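Local coordinates for protein caspase-3 (Porites astreoides, PDB 6WI4) that probably cleaves other proteins after aspartate residues, as a cysteine protease of the caspase family acting in coral apoptosis, at residues T2-N7 and K224-F229; M124-A129 and V148-T153; D185-L190 and V218-R223. All coordinates share one frame; numbering follows the deposited sequence.

The chain begins with the tail 2-7, which meets 224-229 near the C terminus; contact 1 thereby closes a loop of 216 residues around nearly the whole caspase domain. Inside it contact 2 closes a short loop, joining the neighbouring parallel strands at 124-129 and 148-153 in the core of the sheet. Contact 3 follows in series, setting the start of helix 186-197 (185-190) on the sheet's outermost strand within this chain and its exit (218-223). Both are nested within contact 1 and none cross. Tyr-149 N and Val-219 O join contacts 2 and 3 as sheet neighbours, while Leu-226 and Phe-228 reach Met-124 of contact 2, and Leu-226 O meets Ile-186 N of contact 3.

Contact 1: residues T2-N7 and K224-F229; sequences TIYKMN and KELYFF
Tyr-4 lies against Lys-224, whose CB sits over the centre of the phenol ring, 3.8 Å from the ring centroid, in a CH-pi contact 12° off the normal. Leu-226 CA lies at the edge of the same ring, 4.0 Å from Tyr-4 CD2, and the leucine CB adds an apolar contact to that atom. Beyond CG the lysine chain is extended, and its CD passes 3.7 Å from Ile-3 C. Ile-3 CD1 meets Tyr-227 CE2 obliquely at 3.8 Å. Met-6 is bent, and chi3 of -80° turns its CE back to lie 3.9 Å from Phe-228 CD1.

The backbones of the N-terminal segment and of the segment after strand 217-220 run in broadly the same direction and form an isolated beta bridge at Ile-3 and Glu-225. Glu-225 N donates to Thr-2 O at 2.9 Å, and Tyr-4 N donates to Glu-225 O at 3.1 Å in a nearly straight bond (167°). Farther along, a water takes over from direct pairing, donating to both Tyr-4 O and Tyr-227 O. Another accepts from Lys-5 N and Lys-224 NZ at the polar tip of the lysine.

The phenol ring is positioned from outside through its hydroxyl, which is hydrogen-bonded to Asp-146 OD1 and Arg-223 N. Phe-228 rests in turn on Ile-186 and Met-189 of helix 186-197 and on Met-124 of the central sheet.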
loop_
_atom_site.group_PDB
_atom_site.type_symbol
_atom_site.label_atom_id
_atom_site.label_comp_id
_atom_site.label_asym_id
_atom_site.label_seq_id
_atom_site.Cartn_x
_atom_site.Cartn_y
_atom_site.Cartn_z
ATOM N N THR A 2 13.921 10.697 -17.905
ATOM C CA THR A 2 14.176 9.669 -16.909
ATOM C C THR A 2 13.478 9.929 -15.582
ATOM O O THR A 2 13.674 9.155 -14.642
ATOM C CB THR A 2 15.682 9.525 -16.665
ATOM O OG1 THR A 2 16.210 10.781 -16.221
ATOM C CG2 THR A 2 16.397 9.083 -17.943
ATOM N N ILE A 3 12.672 10.988 -15.479
ATOM C CA ILE A 3 11.935 11.317 -14.261
ATOM C C ILE A 3 10.480 11.575 -14.628
ATOM O O ILE A 3 10.200 12.311 -15.582
ATOM C CB ILE A 3 12.537 12.548 -13.557
ATOM C CG1 ILE A 3 13.972 12.255 -13.115
ATOM C CG2 ILE A 3 11.674 12.965 -12.378
ATOM C CD1 ILE A 3 14.668 13.427 -12.450
ATOM N N TYR A 4 9.548 10.997 -13.864
ATOM C CA TYR A 4 8.132 11.243 -14.120
ATOM C C TYR A 4 7.774 12.702 -13.865
ATOM O O TYR A 4 8.272 13.323 -12.924
ATOM C CB TYR A 4 7.256 10.366 -13.226
ATOM C CG TYR A 4 7.219 8.910 -13.615
ATOM C CD1 TYR A 4 6.560 8.494 -14.763
ATOM C CD2 TYR A 4 7.832 7.947 -12.813
ATOM C CE1 TYR A 4 6.525 7.154 -15.121
ATOM C CE2 TYR A 4 7.786 6.603 -13.158
ATOM C CZ TYR A 4 7.150 6.219 -14.303
ATOM O OH TYR A 4 7.110 4.878 -14.644
ATOM N N LYS A 5 6.876 13.236 -14.691
ATOM C CA LYS A 5 6.318 14.556 -14.431
ATOM C C LYS A 5 5.508 14.538 -13.141
ATOM O O LYS A 5 4.623 13.701 -12.965
ATOM C CB LYS A 5 5.434 14.993 -15.599
ATOM N N MET A 6 5.819 15.466 -12.235
ATOM C CA MET A 6 5.108 15.594 -10.965
ATOM C C MET A 6 5.113 17.084 -10.614
ATOM O O MET A 6 5.945 17.564 -9.843
ATOM C CB MET A 6 5.744 14.764 -9.851
ATOM C CG MET A 6 5.641 13.254 -10.035
ATOM S SD MET A 6 3.981 12.620 -9.748
ATOM C CE MET A 6 3.971 12.558 -7.966
ATOM N N ASN A 7 4.176 17.825 -11.209
ATOM C CA ASN A 7 4.131 19.262 -10.967
ATOM C C ASN A 7 2.739 19.854 -10.766
ATOM O O ASN A 7 2.646 21.065 -10.540
ATOM C CB ASN A 7 4.839 20.019 -12.110
ATOM C CG ASN A 7 4.213 19.773 -13.472
ATOM O OD1 ASN A 7 3.024 19.506 -13.595
ATOM N ND2 ASN A 7 5.022 19.890 -14.513
ATOM N N LYS A 224 10.742 5.220 -15.172
ATOM C CA LYS A 224 11.471 6.418 -14.795
ATOM C C LYS A 224 11.607 6.427 -13.281
ATOM O O LYS A 224 10.929 5.673 -12.580
ATOM C CB LYS A 224 10.744 7.685 -15.273
ATOM C CG LYS A 224 10.404 7.701 -16.754
ATOM C CD LYS A 224 9.607 8.949 -17.124
ATOM C CE LYS A 224 9.189 8.913 -18.575
ATOM N NZ LYS A 224 8.295 10.063 -18.912
ATOM N N GLU A 225 12.475 7.305 -12.775
ATOM C CA GLU A 225 12.497 7.578 -11.343
ATOM C C GLU A 225 11.256 8.375 -10.955
ATOM O O GLU A 225 10.809 9.263 -11.692
ATOM C CB GLU A 225 13.762 8.344 -10.952
ATOM C CG GLU A 225 14.946 7.449 -10.635
ATOM C CD GLU A 225 15.639 6.952 -11.880
ATOM O OE1 GLU A 225 16.289 7.775 -12.558
ATOM O OE2 GLU A 225 15.530 5.743 -12.181
ATOM N N LEU A 226 10.688 8.044 -9.804
ATOM C CA LEU A 226 9.523 8.747 -9.274
ATOM C C LEU A 226 10.004 9.607 -8.113
ATOM O O LEU A 226 10.222 9.110 -7.008
ATOM C CB LEU A 226 8.436 7.770 -8.838
ATOM C CG LEU A 226 6.999 8.278 -8.668
ATOM C CD1 LEU A 226 6.069 7.104 -8.400
ATOM C CD2 LEU A 226 6.875 9.310 -7.571
ATOM N N TYR A 227 10.167 10.898 -8.374
ATOM C CA TYR A 227 10.404 11.894 -7.341
ATOM C C TYR A 227 9.104 12.632 -7.067
ATOM O O TYR A 227 8.461 13.123 -7.999
ATOM C CB TYR A 227 11.468 12.899 -7.780
ATOM C CG TYR A 227 12.878 12.368 -7.885
ATOM C CD1 TYR A 227 13.706 12.323 -6.770
ATOM C CD2 TYR A 227 13.390 11.958 -9.101
ATOM C CE1 TYR A 227 15.005 11.864 -6.865
ATOM C CE2 TYR A 227 14.691 11.498 -9.206
ATOM C CZ TYR A 227 15.487 11.453 -8.083
ATOM O OH TYR A 227 16.783 10.991 -8.174
ATOM N N PHE A 228 8.721 12.712 -5.790
ATOM C CA PHE A 228 7.505 13.441 -5.446
ATOM C C PHE A 228 7.681 14.951 -5.578
ATOM O O PHE A 228 6.685 15.659 -5.757
ATOM C CB PHE A 228 7.047 13.054 -4.033
ATOM C CG PHE A 228 6.445 11.679 -3.967
ATOM C CD1 PHE A 228 5.170 11.447 -4.439
ATOM C CD2 PHE A 228 7.179 10.614 -3.476
ATOM C CE1 PHE A 228 4.616 10.180 -4.400
ATOM C CE2 PHE A 228 6.635 9.341 -3.437
ATOM C CZ PHE A 228 5.362 9.118 -3.894
ATOM N N PHE A 229 8.914 15.451 -5.539
ATOM C CA PHE A 229 9.195 16.883 -5.674
ATOM C C PHE A 229 10.407 17.044 -6.573
ATOM O O PHE A 229 11.505 17.379 -6.117
ATOM C CB PHE A 229 9.406 17.520 -4.302
ATOM C CG PHE A 229 8.206 17.390 -3.410
ATOM C CD1 PHE A 229 7.159 18.293 -3.509
ATOM C CD2 PHE A 229 8.103 16.342 -2.508
ATOM C CE1 PHE A 229 6.036 18.171 -2.703
ATOM C CE2 PHE A 229 6.970 16.208 -1.694
ATOM C CZ PHE A 229 5.940 17.125 -1.796
HETATM O O HOH W 1 14.910 6.528 -15.111
HETATM O O HOH W 2 8.934 12.181 -10.591
HETATM O O HOH W 3 6.510 11.728 -17.216
#

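Contact 2: residues M124-A129 and V148-T153; sequences MFFFQA and VYAYST
Phe-127 and Tyr-151 form an offset stack between neighbouring strands, their ring centroids 4.8 Å apart and their planes at 20°. The two side chains point the same way, and Phe-127 CD2 lies over one face of the tyrosine ring toward its rim. One step back on this side of the sheet, Phe-125 and Tyr-149 meet obliquely, with Phe-125 CB 3.9 Å from Tyr-149 CD2. On the opposite face Met-124 CG touches Val-148 CG1 at 3.5 Å, and Phe-126 CD2 reaches Ala-150 CB at 3.7 Å. Val-148 CG1 takes the crowded position between its own N and carbonyl carbon (chi1 57°), which brings it beside the methionine.

Parallel-strand hydrogen bonds hold this register. Phe-125 N and Phe-127 N donate to Val-148 O and Ala-150 O, and Ala-150 N donates to Phe-125 O at 2.7 Å.

Toward the C-terminal ends the pairing slackens. Ser-152 N gives Phe-127 O a weak, bent bond (125°), and a water enters, 2.8 Å from Ala-129 O and 2.7 Å from Ser-152 OG, a hydroxyl also hydrogen-bonded to Ser-159 OG. Gln-128 and Ala-129 open the QACQG sequence characteristic of caspases; Gln-128 NE2 is hydrogen-bonded to an acidic side chain of the bound peptide, consistent with a role in the aspartate-binding S1 pocket.

Strands 83-88 and 217-220 flank the pair within the central sheet, while helix 105-110 packs on the Phe-127 and Tyr-151 face and helix 168-180 on the side of Phe-126.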
loop_
_atom_site.group_PDB
_atom_site.type_symbol
_atom_site.label_atom_id
_atom_site.label_comp_id
_atom_site.label_asym_id
_atom_site.label_seq_id
_atom_site.Cartn_x
_atom_site.Cartn_y
_atom_site.Cartn_z
ATOM N N MET A 124 0.631 3.872 -8.140
ATOM C CA MET A 124 1.278 3.331 -6.950
ATOM C C MET A 124 0.263 2.579 -6.108
ATOM O O MET A 124 -0.789 3.126 -5.771
ATOM C CB MET A 124 1.901 4.450 -6.123
ATOM C CG MET A 124 3.002 5.207 -6.836
ATOM S SD MET A 124 3.379 6.758 -6.002
ATOM C CE MET A 124 2.358 7.880 -6.963
ATOM N N PHE A 125 0.595 1.348 -5.734
ATOM C CA PHE A 125 -0.242 0.543 -4.854
ATOM C C PHE A 125 0.549 0.188 -3.604
ATOM O O PHE A 125 1.693 -0.267 -3.704
ATOM C CB PHE A 125 -0.710 -0.719 -5.578
ATOM C CG PHE A 125 -1.724 -0.448 -6.630
ATOM C CD1 PHE A 125 -1.358 0.135 -7.829
ATOM C CD2 PHE A 125 -3.058 -0.735 -6.410
ATOM C CE1 PHE A 125 -2.305 0.411 -8.801
ATOM C CE2 PHE A 125 -4.002 -0.458 -7.371
ATOM C CZ PHE A 125 -3.622 0.112 -8.570
ATOM N N PHE A 126 -0.045 0.420 -2.433
ATOM C CA PHE A 126 0.571 0.093 -1.153
ATOM C C PHE A 126 -0.306 -0.908 -0.420
ATOM O O PHE A 126 -1.513 -0.687 -0.279
ATOM C CB PHE A 126 0.754 1.336 -0.277
ATOM C CG PHE A 126 1.577 2.418 -0.908
ATOM C CD1 PHE A 126 0.992 3.366 -1.734
ATOM C CD2 PHE A 126 2.938 2.508 -0.640
ATOM C CE1 PHE A 126 1.751 4.375 -2.307
ATOM C CE2 PHE A 126 3.703 3.514 -1.219
ATOM C CZ PHE A 126 3.105 4.450 -2.046
ATOM N N PHE A 127 0.296 -1.984 0.078
ATOM C CA PHE A 127 -0.452 -3.047 0.741
ATOM C C PHE A 127 0.110 -3.291 2.128
ATOM O O PHE A 127 1.298 -3.606 2.265
ATOM C CB PHE A 127 -0.380 -4.356 -0.046
ATOM C CG PHE A 127 -0.907 -4.270 -1.433
ATOM C CD1 PHE A 127 -2.262 -4.385 -1.675
ATOM C CD2 PHE A 127 -0.058 -4.078 -2.503
ATOM C CE1 PHE A 127 -2.759 -4.295 -2.971
ATOM C CE2 PHE A 127 -0.550 -4.007 -3.808
ATOM C CZ PHE A 127 -1.901 -4.117 -4.036
ATOM N N GLN A 128 -0.743 -3.202 3.151
ATOM C CA GLN A 128 -0.443 -3.743 4.470
ATOM C C GLN A 128 -1.447 -4.870 4.696
ATOM O O GLN A 128 -2.626 -4.615 4.953
ATOM C CB GLN A 128 -0.528 -2.681 5.561
ATOM C CG GLN A 128 -0.479 -3.253 6.983
ATOM C CD GLN A 128 0.756 -4.103 7.242
ATOM O OE1 GLN A 128 1.874 -3.735 6.868
ATOM N NE2 GLN A 128 0.561 -5.243 7.900
ATOM N N ALA A 129 -0.978 -6.113 4.567
ATOM C CA ALA A 129 -1.804 -7.310 4.628
ATOM C C ALA A 129 -0.890 -8.522 4.640
ATOM O O ALA A 129 0.234 -8.478 4.130
ATOM C CB ALA A 129 -2.776 -7.399 3.438
ATOM N N VAL A 148 3.777 0.494 -9.661
ATOM C CA VAL A 148 4.694 0.039 -8.622
ATOM C C VAL A 148 3.849 -0.459 -7.459
ATOM O O VAL A 148 2.874 0.192 -7.069
ATOM C CB VAL A 148 5.697 1.134 -8.194
ATOM C CG1 VAL A 148 5.002 2.412 -7.713
ATOM C CG2 VAL A 148 6.644 0.590 -7.149
ATOM N N TYR A 149 4.177 -1.646 -6.953
ATOM C CA TYR A 149 3.384 -2.309 -5.924
ATOM C C TYR A 149 4.281 -2.480 -4.711
ATOM O O TYR A 149 5.244 -3.258 -4.750
ATOM C CB TYR A 149 2.841 -3.654 -6.408
ATOM C CG TYR A 149 2.167 -3.631 -7.771
ATOM C CD1 TYR A 149 2.900 -3.856 -8.924
ATOM C CD2 TYR A 149 0.801 -3.401 -7.898
ATOM C CE1 TYR A 149 2.294 -3.861 -10.179
ATOM C CE2 TYR A 149 0.197 -3.391 -9.153
ATOM C CZ TYR A 149 0.945 -3.630 -10.282
ATOM O OH TYR A 149 0.358 -3.640 -11.536
ATOM N N ALA A 150 3.991 -1.728 -3.652
ATOM C CA ALA A 150 4.799 -1.735 -2.442
ATOM C C ALA A 150 4.114 -2.635 -1.421
ATOM O O ALA A 150 3.087 -2.265 -0.846
ATOM C CB ALA A 150 4.980 -0.316 -1.910
ATOM N N TYR A 151 4.680 -3.817 -1.206
ATOM C CA TYR A 151 4.108 -4.837 -0.334
ATOM C C TYR A 151 4.777 -4.826 1.034
ATOM O O TYR A 151 6.000 -4.718 1.131
ATOM C CB TYR A 151 4.313 -6.219 -0.952
ATOM C CG TYR A 151 3.389 -6.573 -2.082
ATOM C CD1 TYR A 151 2.157 -7.168 -1.833
ATOM C CD2 TYR A 151 3.770 -6.369 -3.398
ATOM C CE1 TYR A 151 1.324 -7.547 -2.868
ATOM C CE2 TYR A 151 2.938 -6.739 -4.448
ATOM C CZ TYR A 151 1.716 -7.324 -4.169
ATOM O OH TYR A 151 0.876 -7.701 -5.193
ATOM N N SER A 152 3.977 -5.022 2.086
ATOM C CA SER A 152 4.523 -4.997 3.445
ATOM C C SER A 152 5.438 -6.186 3.744
ATOM O O SER A 152 6.318 -6.067 4.606
ATOM C CB SER A 152 3.390 -4.941 4.474
ATOM O OG SER A 152 2.606 -6.133 4.502
ATOM N N THR A 153 5.249 -7.327 3.083
ATOM C CA THR A 153 5.994 -8.540 3.427
ATOM C C THR A 153 6.381 -9.257 2.132
ATOM O O THR A 153 6.461 -8.645 1.063
ATOM C CB THR A 153 5.199 -9.389 4.449
ATOM O OG1 THR A 153 6.053 -10.424 4.962
ATOM C CG2 THR A 153 3.932 -10.016 3.852
HETATM O O HOH W 4 1.507 -6.953 2.170
#

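Contact 3: residues D185-L190 and V218-R223; sequences DILRML and VVSMLR
Leu-190 and Leu-187 close on Val-218 from the helix side, and all of the direct contact is apolar or nearly so. Val-218 CG2 receives both leucines: Leu-190 CD1 at 3.8 Å, approaching obliquely, and Leu-187 CD2 at 4.0 Å, from a side chain that crosses the valine at about a right angle. At the other end of the contact Ile-186 CG2 meets Leu-222 CD1 at 3.9 Å, again with the side chains crossing nearly perpendicularly. Between these points Leu-187 CD1 lies 3.9 Å from Ser-220 OG, a methyl group beside a hydroxyl. The axes of helix 186-190 and strand 218-220 run nearly antiparallel (163°), 10.3 Å apart at their closest, as in the helix-on-sheet layering of the caspase fold. Val-218 and Ser-220, two residues apart on the outermost strand of the sheet within this chain, point to the helix, and Leu-222 continues the row past the strand end. Behind the interface Leu-190 also packs on Ala-150 and Leu-173, and Val-218 on Val-148.

The hydrogen bonds act within each partner. Asp-185 is the N-cap of the helix: its OD1 accepts from Arg-188 N at 3.2 Å, the donor standing above the carboxylate plane, and more weakly from Leu-187 N. Ser-220 makes an ST turn, its OG anti to the backbone N (chi1 175°) and accepting from Leu-222 N at 3.1 Å in a fairly straight bond (159°). The bond ties Ser-220 to Leu-222, whose CD1 meets the helix.

With these polar groups serving their own segments, the contact across the two is made by apolar side chains and rests on dispersion and burial of apolar surface; a directional tie, the backbone bond of Ile-186 with Leu-226, lies just beyond.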
loop_
_atom_site.group_PDB
_atom_site.type_symbol
_atom_site.label_atom_id
_atom_site.label_comp_id
_atom_site.label_asym_id
_atom_site.label_seq_id
_atom_site.Cartn_x
_atom_site.Cartn_y
_atom_site.Cartn_z
ATOM N N ASP A 185 13.996 9.273 -4.696
ATOM C CA ASP A 185 13.001 8.639 -5.551
ATOM C C ASP A 185 12.371 7.453 -4.825
ATOM O O ASP A 185 12.906 6.945 -3.837
ATOM C CB ASP A 185 13.621 8.198 -6.879
ATOM C CG ASP A 185 14.554 7.024 -6.713
ATOM O OD1 ASP A 185 14.080 5.873 -6.780
ATOM O OD2 ASP A 185 15.765 7.251 -6.505
ATOM N N ILE A 186 11.204 7.017 -5.315
ATOM C CA ILE A 186 10.393 6.103 -4.510
ATOM C C ILE A 186 11.074 4.748 -4.329
ATOM O O ILE A 186 10.930 4.122 -3.277
ATOM C CB ILE A 186 8.981 5.948 -5.099
ATOM C CG1 ILE A 186 8.046 5.383 -4.018
ATOM C CG2 ILE A 186 8.985 5.074 -6.349
ATOM C CD1 ILE A 186 6.564 5.369 -4.439
ATOM N N LEU A 187 11.802 4.255 -5.337
ATOM C CA LEU A 187 12.420 2.941 -5.164
ATOM C C LEU A 187 13.519 2.996 -4.115
ATOM O O LEU A 187 13.651 2.083 -3.293
ATOM C CB LEU A 187 12.962 2.410 -6.492
ATOM C CG LEU A 187 11.919 2.069 -7.553
ATOM C CD1 LEU A 187 12.598 1.347 -8.695
ATOM C CD2 LEU A 187 10.796 1.197 -6.996
ATOM N N ARG A 188 14.302 4.073 -4.102
ATOM C CA ARG A 188 15.296 4.227 -3.047
ATOM C C ARG A 188 14.643 4.347 -1.678
ATOM O O ARG A 188 15.145 3.792 -0.694
ATOM C CB ARG A 188 16.166 5.445 -3.334
ATOM C CG ARG A 188 17.110 5.212 -4.480
ATOM C CD ARG A 188 18.398 5.973 -4.301
ATOM N NE ARG A 188 19.308 5.663 -5.395
ATOM C CZ ARG A 188 20.510 6.200 -5.535
ATOM N NH1 ARG A 188 21.269 5.854 -6.567
ATOM N NH2 ARG A 188 20.948 7.082 -4.642
ATOM N N MET A 189 13.515 5.061 -1.594
ATOM C CA MET A 189 12.838 5.176 -0.311
ATOM C C MET A 189 12.301 3.825 0.136
ATOM O O MET A 189 12.421 3.464 1.310
ATOM C CB MET A 189 11.712 6.206 -0.385
ATOM C CG MET A 189 12.224 7.626 -0.527
ATOM S SD MET A 189 11.009 8.884 -0.063
ATOM C CE MET A 189 9.831 8.686 -1.398
ATOM N N LEU A 190 11.725 3.052 -0.790
ATOM C CA LEU A 190 11.209 1.744 -0.410
ATOM C C LEU A 190 12.337 0.781 -0.030
ATOM O O LEU A 190 12.131 -0.108 0.802
ATOM C CB LEU A 190 10.329 1.187 -1.534
ATOM C CG LEU A 190 8.977 1.909 -1.674
ATOM C CD1 LEU A 190 8.269 1.496 -2.958
ATOM C CD2 LEU A 190 8.073 1.636 -0.484
ATOM N N VAL A 218 9.120 -4.758 -3.055
ATOM C CA VAL A 218 8.540 -3.852 -4.033
ATOM C C VAL A 218 8.561 -4.539 -5.388
ATOM O O VAL A 218 9.571 -5.145 -5.765
ATOM C CB VAL A 218 9.265 -2.490 -4.066
ATOM C CG1 VAL A 218 10.763 -2.614 -4.296
ATOM C CG2 VAL A 218 8.644 -1.596 -5.127
ATOM N N VAL A 219 7.436 -4.476 -6.099
ATOM C CA VAL A 219 7.333 -4.972 -7.468
ATOM C C VAL A 219 7.222 -3.743 -8.356
ATOM O O VAL A 219 6.231 -3.005 -8.277
ATOM C CB VAL A 219 6.119 -5.892 -7.663
ATOM C CG1 VAL A 219 6.069 -6.383 -9.109
ATOM C CG2 VAL A 219 6.154 -7.088 -6.690
ATOM N N SER A 220 8.216 -3.504 -9.210
ATOM C CA SER A 220 8.255 -2.259 -9.971
ATOM C C SER A 220 8.150 -2.531 -11.463
ATOM O O SER A 220 8.957 -3.279 -12.024
ATOM C CB SER A 220 9.531 -1.473 -9.692
ATOM O OG SER A 220 9.562 -0.338 -10.548
ATOM N N MET A 221 7.149 -1.924 -12.095
ATOM C CA MET A 221 7.095 -1.770 -13.541
ATOM C C MET A 221 7.348 -0.318 -13.943
ATOM O O MET A 221 6.958 0.103 -15.037
ATOM C CB MET A 221 5.746 -2.255 -14.084
ATOM C CG MET A 221 5.575 -3.778 -14.043
ATOM S SD MET A 221 5.384 -4.405 -12.355
ATOM C CE MET A 221 4.470 -5.920 -12.656
ATOM N N LEU A 222 8.022 0.447 -13.087
ATOM C CA LEU A 222 8.336 1.833 -13.420
ATOM C C LEU A 222 9.378 1.905 -14.535
ATOM O O LEU A 222 10.248 1.040 -14.667
ATOM C CB LEU A 222 8.838 2.572 -12.184
ATOM C CG LEU A 222 7.876 2.627 -10.992
ATOM C CD1 LEU A 222 8.547 3.387 -9.858
ATOM C CD2 LEU A 222 6.557 3.277 -11.371
ATOM N N ARG A 223 9.258 2.947 -15.358
ATOM C CA ARG A 223 10.182 3.221 -16.457
ATOM C C ARG A 223 11.032 4.457 -16.223
ATOM O O ARG A 223 11.928 4.743 -17.035
ATOM C CB ARG A 223 9.399 3.413 -17.763
ATOM C CG ARG A 223 8.585 2.231 -18.210
ATOM C CD ARG A 223 7.762 2.627 -19.448
ATOM N NE ARG A 223 6.869 3.735 -19.135
ATOM C CZ ARG A 223 6.901 4.944 -19.690
ATOM N NH1 ARG A 223 6.034 5.863 -19.280
ATOM N NH2 ARG A 223 7.779 5.251 -20.638
#